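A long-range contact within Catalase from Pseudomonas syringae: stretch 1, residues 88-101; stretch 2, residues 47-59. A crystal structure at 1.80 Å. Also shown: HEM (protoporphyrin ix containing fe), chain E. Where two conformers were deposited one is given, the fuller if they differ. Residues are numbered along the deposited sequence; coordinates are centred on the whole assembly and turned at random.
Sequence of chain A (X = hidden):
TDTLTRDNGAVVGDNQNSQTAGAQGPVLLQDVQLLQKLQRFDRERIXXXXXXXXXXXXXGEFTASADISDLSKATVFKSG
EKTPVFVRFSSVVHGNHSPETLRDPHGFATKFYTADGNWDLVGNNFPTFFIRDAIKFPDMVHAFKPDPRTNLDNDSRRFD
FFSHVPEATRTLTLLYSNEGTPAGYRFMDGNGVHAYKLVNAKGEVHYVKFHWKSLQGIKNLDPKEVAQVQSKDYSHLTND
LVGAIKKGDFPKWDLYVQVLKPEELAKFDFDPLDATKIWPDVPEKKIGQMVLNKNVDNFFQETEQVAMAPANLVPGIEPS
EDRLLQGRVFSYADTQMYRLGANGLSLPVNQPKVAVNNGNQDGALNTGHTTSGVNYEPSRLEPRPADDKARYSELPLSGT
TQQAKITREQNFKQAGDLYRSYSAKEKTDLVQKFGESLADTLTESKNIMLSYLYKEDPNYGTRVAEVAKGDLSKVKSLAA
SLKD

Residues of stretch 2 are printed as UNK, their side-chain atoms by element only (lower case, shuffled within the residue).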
# COMPACT_ATOMS: atom_id res chain seq x y z
N ARG A 88 2.51 4.82 25.42
CA ARG A 88 2.70 5.91 24.43
C ARG A 88 1.79 7.04 24.97
O ARG A 88 0.59 6.84 25.21
CB ARG A 88 2.26 5.51 23.01
CG ARG A 88 2.65 6.65 22.00
CD ARG A 88 2.59 6.01 20.59
NE ARG A 88 2.62 7.11 19.58
CZ ARG A 88 1.66 7.96 19.28
NH1 ARG A 88 0.45 8.00 19.82
NH2 ARG A 88 2.00 8.86 18.32
N PHE A 89 2.41 8.23 25.14
CA PHE A 89 1.70 9.42 25.59
C PHE A 89 1.47 10.27 24.31
O PHE A 89 2.32 10.14 23.44
CB PHE A 89 2.55 10.28 26.55
CG PHE A 89 2.64 9.67 27.94
CD1 PHE A 89 1.57 9.65 28.79
CD2 PHE A 89 3.85 9.12 28.36
CE1 PHE A 89 1.66 9.10 30.05
CE2 PHE A 89 3.98 8.56 29.61
CZ PHE A 89 2.87 8.55 30.47
N SER A 90 0.46 11.12 24.27
CA SER A 90 0.31 11.87 23.00
C SER A 90 -0.61 13.06 23.12
O SER A 90 -1.30 13.18 24.14
CB SER A 90 -0.37 10.93 21.98
OG SER A 90 -1.53 10.31 22.52
N SER A 91 -0.63 13.93 22.09
CA SER A 91 -1.72 14.92 22.03
C SER A 91 -2.70 14.32 21.04
O SER A 91 -2.66 13.08 20.87
CB SER A 91 -1.24 16.29 21.61
OG SER A 91 -0.63 16.05 20.34
N VAL A 92 -3.70 15.03 20.51
CA VAL A 92 -4.77 14.36 19.78
C VAL A 92 -4.96 14.84 18.34
O VAL A 92 -4.97 14.09 17.39
CB VAL A 92 -6.13 14.62 20.49
CG1 VAL A 92 -7.31 14.07 19.69
CG2 VAL A 92 -6.16 13.94 21.86
N VAL A 93 -5.13 16.15 18.22
CA VAL A 93 -5.54 16.75 16.96
C VAL A 93 -4.46 17.01 15.95
O VAL A 93 -4.71 16.69 14.78
CB VAL A 93 -6.27 18.08 17.26
CG1 VAL A 93 -6.73 18.73 15.97
CG2 VAL A 93 -7.43 17.89 18.22
N HIS A 94 -3.33 17.59 16.34
CA HIS A 94 -2.36 17.99 15.31
C HIS A 94 -1.38 16.91 14.91
O HIS A 94 -1.40 15.82 15.48
CB HIS A 94 -1.68 19.27 15.74
CG HIS A 94 -2.72 20.35 15.86
ND1 HIS A 94 -3.38 20.59 17.05
CD2 HIS A 94 -3.22 21.18 14.91
CE1 HIS A 94 -4.27 21.58 16.84
NE2 HIS A 94 -4.18 21.94 15.55
N GLY A 95 -0.55 17.16 13.89
CA GLY A 95 0.36 16.16 13.38
C GLY A 95 1.72 16.06 14.05
O GLY A 95 2.00 16.61 15.12
N ASN A 96 2.61 15.24 13.43
CA ASN A 96 3.94 15.11 14.00
C ASN A 96 4.66 16.46 13.99
O ASN A 96 4.55 17.31 13.11
CB ASN A 96 4.95 14.24 13.27
CG ASN A 96 4.27 13.19 12.43
OD1 ASN A 96 3.84 12.17 12.97
ND2 ASN A 96 4.14 13.46 11.15
N HIS A 97 5.43 16.58 15.06
CA HIS A 97 6.19 17.78 15.27
C HIS A 97 5.24 18.94 15.45
O HIS A 97 5.84 19.99 15.64
CB HIS A 97 7.17 18.00 14.13
CG HIS A 97 8.21 16.91 14.07
ND1 HIS A 97 8.90 16.58 12.93
CD2 HIS A 97 8.68 16.06 15.03
CE1 HIS A 97 9.73 15.58 13.20
NE2 HIS A 97 9.63 15.23 14.46
N SER A 98 3.96 18.80 15.78
CA SER A 98 3.16 19.93 16.23
C SER A 98 3.62 20.27 17.65
O SER A 98 4.06 19.35 18.38
CB SER A 98 1.67 19.55 16.29
OG SER A 98 1.38 18.42 17.13
N PRO A 99 3.52 21.51 18.07
CA PRO A 99 3.91 21.97 19.37
C PRO A 99 3.19 21.16 20.44
O PRO A 99 1.97 21.02 20.39
CB PRO A 99 3.49 23.46 19.50
CG PRO A 99 3.47 23.86 18.02
CD PRO A 99 3.02 22.63 17.22
N GLU A 100 3.91 20.68 21.45
CA GLU A 100 3.29 19.90 22.51
C GLU A 100 2.56 20.81 23.48
O GLU A 100 1.78 20.35 24.31
CB GLU A 100 4.35 18.95 23.14
CG GLU A 100 4.64 17.77 22.19
CD GLU A 100 5.75 16.86 22.67
OE1 GLU A 100 5.87 15.68 22.25
OE2 GLU A 100 6.59 17.25 23.51
N THR A 101 2.66 22.14 23.36
CA THR A 101 1.90 23.14 24.08
C THR A 101 0.50 23.40 23.54
O THR A 101 -0.31 24.10 24.17
CB THR A 101 2.60 24.54 24.00
OG1 THR A 101 3.23 24.69 22.71
CG2 THR A 101 3.66 24.66 25.07
N UNK A 47 1.90 6.28 6.97
CA UNK A 47 0.87 7.22 7.39
C UNK A 47 0.97 7.50 8.88
O UNK A 47 1.18 6.53 9.63
c UNK A 47 1.32 5.08 6.40
c UNK A 47 -0.05 5.62 5.93
c UNK A 47 -0.51 6.58 7.04
N UNK A 48 0.86 8.79 9.27
CA UNK A 48 0.78 9.05 10.73
C UNK A 48 -0.57 8.57 11.28
O UNK A 48 -1.53 8.38 10.52
o UNK A 48 1.29 13.40 11.13
o UNK A 48 -0.89 13.69 10.90
c UNK A 48 1.03 10.53 11.08
c UNK A 48 0.13 12.94 10.93
c UNK A 48 -0.15 11.44 10.74
N UNK A 49 -0.70 8.43 12.61
CA UNK A 49 -1.98 8.04 13.18
C UNK A 49 -3.02 9.14 12.81
O UNK A 49 -2.69 10.33 12.79
c UNK A 49 -0.65 7.03 16.64
c UNK A 49 1.27 5.47 16.84
n UNK A 49 0.06 5.84 17.23
c UNK A 49 -1.03 6.75 15.21
c UNK A 49 -1.94 7.91 14.69
n UNK A 49 2.01 6.15 15.95
n UNK A 49 1.76 4.38 17.45
N UNK A 50 -4.25 8.71 12.52
CA UNK A 50 -5.32 9.64 12.09
C UNK A 50 -5.65 10.60 13.21
O UNK A 50 -6.04 11.76 12.95
c UNK A 50 -7.55 9.74 10.88
c UNK A 50 -6.53 8.84 11.58
c UNK A 50 -7.28 8.13 12.72
N UNK A 51 -5.44 10.21 14.47
CA UNK A 51 -5.53 11.06 15.63
C UNK A 51 -4.34 10.58 16.56
O UNK A 51 -3.94 9.43 16.38
c UNK A 51 -7.32 9.71 16.79
c UNK A 51 -6.82 11.11 16.44
c UNK A 51 -7.96 11.84 15.67
N UNK A 52 -3.98 11.46 17.48
CA UNK A 52 -2.84 11.16 18.40
C UNK A 52 -1.57 10.85 17.60
O UNK A 52 -0.68 10.11 18.01
c UNK A 52 -5.73 10.22 20.09
n UNK A 52 -4.17 10.52 21.56
n UNK A 52 -6.30 10.49 21.28
c UNK A 52 -3.21 9.99 19.32
c UNK A 52 -5.34 10.68 22.19
c UNK A 52 -4.38 10.24 20.25
N UNK A 53 -1.32 11.59 16.50
CA UNK A 53 -0.12 11.37 15.71
C UNK A 53 1.14 11.83 16.45
O UNK A 53 2.21 11.24 16.23
c UNK A 53 -0.25 12.17 14.41
N UNK A 54 1.08 12.86 17.27
CA UNK A 54 2.20 13.41 18.01
C UNK A 54 2.36 12.59 19.33
O UNK A 54 1.45 12.72 20.17
n UNK A 54 6.78 18.18 18.95
n UNK A 54 5.05 16.78 18.69
c UNK A 54 6.34 16.93 18.85
c UNK A 54 1.90 14.88 18.37
n UNK A 54 7.17 15.90 18.98
c UNK A 54 4.27 15.59 18.50
c UNK A 54 2.92 15.59 19.21
N UNK A 55 3.43 11.80 19.44
CA UNK A 55 3.44 10.95 20.67
C UNK A 55 4.87 10.66 21.13
O UNK A 55 5.84 10.98 20.46
N UNK A 56 4.96 10.12 22.35
CA UNK A 56 6.21 9.77 23.01
C UNK A 56 6.05 8.37 23.64
O UNK A 56 5.10 8.28 24.41
c UNK A 56 7.94 10.48 24.70
o UNK A 56 6.42 12.09 23.76
c UNK A 56 6.52 10.73 24.18
N UNK A 57 7.00 7.46 23.39
CA UNK A 57 6.85 6.11 23.93
C UNK A 57 8.01 5.84 24.87
O UNK A 57 9.10 6.39 24.76
N UNK A 58 7.67 5.10 25.94
CA UNK A 58 8.62 4.68 26.95
C UNK A 58 8.19 3.28 27.43
O UNK A 58 7.14 2.75 27.09
c UNK A 58 9.18 7.05 27.89
c UNK A 58 7.24 5.76 28.72
c UNK A 58 8.65 5.61 28.16
N UNK A 59 9.09 2.66 28.21
CA UNK A 59 8.82 1.29 28.65
C UNK A 59 8.92 1.20 30.16
O UNK A 59 9.57 2.04 30.75
n UNK A 59 12.57 -1.19 24.58
c UNK A 59 9.57 0.06 26.56
c UNK A 59 9.89 0.39 28.00
c UNK A 59 11.83 -0.27 25.52
c UNK A 59 10.50 -0.92 25.90
CHA HEM E . -5.84 6.73 18.84
CHB HEM E . -7.73 7.52 23.22
CHC HEM E . -12.15 7.68 21.27
CHD HEM E . -10.36 5.93 17.11
C1A HEM E . -5.98 6.94 20.19
C2A HEM E . -4.86 7.03 21.14
C3A HEM E . -5.38 7.25 22.35
C4A HEM E . -6.82 7.32 22.20
CMA HEM E . -4.66 7.39 23.70
CAA HEM E . -3.39 6.86 20.70
CBA HEM E . -2.78 5.46 21.01
CGA HEM E . -1.26 5.50 20.70
O1A HEM E . -0.94 4.80 19.71
O2A HEM E . -0.62 6.19 21.52
C1B HEM E . -9.09 7.60 23.09
C2B HEM E . -10.04 7.74 24.19
C3B HEM E . -11.27 7.80 23.64
C4B HEM E . -11.12 7.69 22.21
CMB HEM E . -9.63 7.82 25.66
CAB HEM E . -12.65 7.97 24.28
CBB HEM E . -12.93 7.60 25.52
C1C HEM E . -12.04 7.12 20.03
C2C HEM E . -13.16 6.66 19.23
C3C HEM E . -12.67 6.15 18.09
C4C HEM E . -11.23 6.33 18.13
CMC HEM E . -14.65 6.69 19.65
CAC HEM E . -13.38 5.51 16.89
CBC HEM E . -14.44 4.70 16.99
C1D HEM E . -8.97 6.07 17.22
C2D HEM E . -8.03 5.76 16.15
C3D HEM E . -6.80 5.97 16.61
C4D HEM E . -6.92 6.43 17.98
CMD HEM E . -8.50 5.28 14.76
CAD HEM E . -5.44 5.78 15.87
CBD HEM E . -4.85 4.37 16.25
CGD HEM E . -3.63 3.98 15.44
O1D HEM E . -2.85 3.12 15.99
O2D HEM E . -3.41 4.43 14.29
NA HEM E . -7.14 7.17 20.87
NB HEM E . -9.77 7.55 21.89
NC HEM E . -10.87 6.93 19.33
ND HEM E . -8.24 6.43 18.34
FE HEM E . -9.02 6.95 20.11
O HOH W 1 -9.28 9.46 20.12
O HOH W 2 -3.16 13.60 15.15
O HOH W 3 -1.54 14.48 17.88
O HOH W 4 4.10 13.59 22.61

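Position 47 carries three carbons that close a ring onto the backbone N, which defines proline; Pro47 lies out of reach of stretch 1. Position 48 has three carbons in line, the third bearing two oxygens. That is a carboxylate on a two-carbon arm, so Glu48. Its OE1 accepts from Asn96 N at 3.2 Å, with an N-H...O angle of 163°.

Position 49 runs through three carbons to a nitrogen, then to a carbon bearing two more nitrogens: a guanidinium, hence Arg49. It lies flat on the guanidinium of Arg88, with centres 3.5 Å apart and planes at 5°. The two guanidiniums, like charges close together, both donate to the heme propionate: Arg49 NE to HEM O1A at 2.9 Å and Arg88 NH1 to HEM O2A at 2.7 Å.

Positions 50 and 51 each show one carbon carrying two more, the valine pattern. Val50 points away from stretch 1 and meets the heme, CG1 to HEM CMD at 3.7 Å. Val51 brings its CB to 4.4 Å from Val92 CG1.

Position 52 has one carbon followed by a five-membered ring of three carbons and two nitrogens, an imidazole: His52. One ring face meets the heme, CD2 lying 3.3 Å from HEM C1A; the opposite face receives Val92 CG2, 3.7 Å from the ring centroid and 30° off the normal. At the ring edge ND1 donates to Ser90 OG at 2.8 Å (164°). The backbone is held too, His52 N donating to Val92 O at 2.8 Å.

Position 53 has a single side-chain carbon, so Ala53; its CB lies 4.0 Å from His94 O. Position 54 repeats the guanidinium pattern of three carbons, a nitrogen and a carbon with two nitrogens. This is Arg54, with the largest area covered by the other stretch, 179 Å². NE and NH1 both donate to Ser98 O, at 2.8 and 3.0 Å. Glu100 OE1 sits over one face, 3.5 Å from NH2, a salt bridge of charges alone.

Position 55 has no side-chain atoms: Gly55. An ideal CB would fall 2.3 Å from Arg88 CZ, a clash. Position 56 has one carbon carrying an oxygen and a carbon, which identifies Thr56; water 4 links its OG1 (3.0 Å) to Glu100 OE1 (2.8 Å). Position 57 is again bare, Gly57, its CA 4.2 Å from Arg88 CA. Position 58 has the branched three-carbon valine pattern; Val58 CG2 reaches Phe89 CE2 at 4.4 Å. Position 59 is four carbons in a row ending in nitrogen, Lys59, out of reach.

The contact combines two modes. Strands 55-59 and 88-90 run antiparallel (159°), joined by Phe89 N to Thr56 O (2.8 Å) and Thr56 N to Phe89 O (2.9 Å). Beyond them the loops interlock: Arg54 grips the Gly95-Ser98 turn through Ser98 O, while Arg88 NH1 and NH2 each donate to His52 O at 3.0 Å, tying the heme-facing loop to the sheet.

Stretch 2 (47-59) PERVVHARGTGVK
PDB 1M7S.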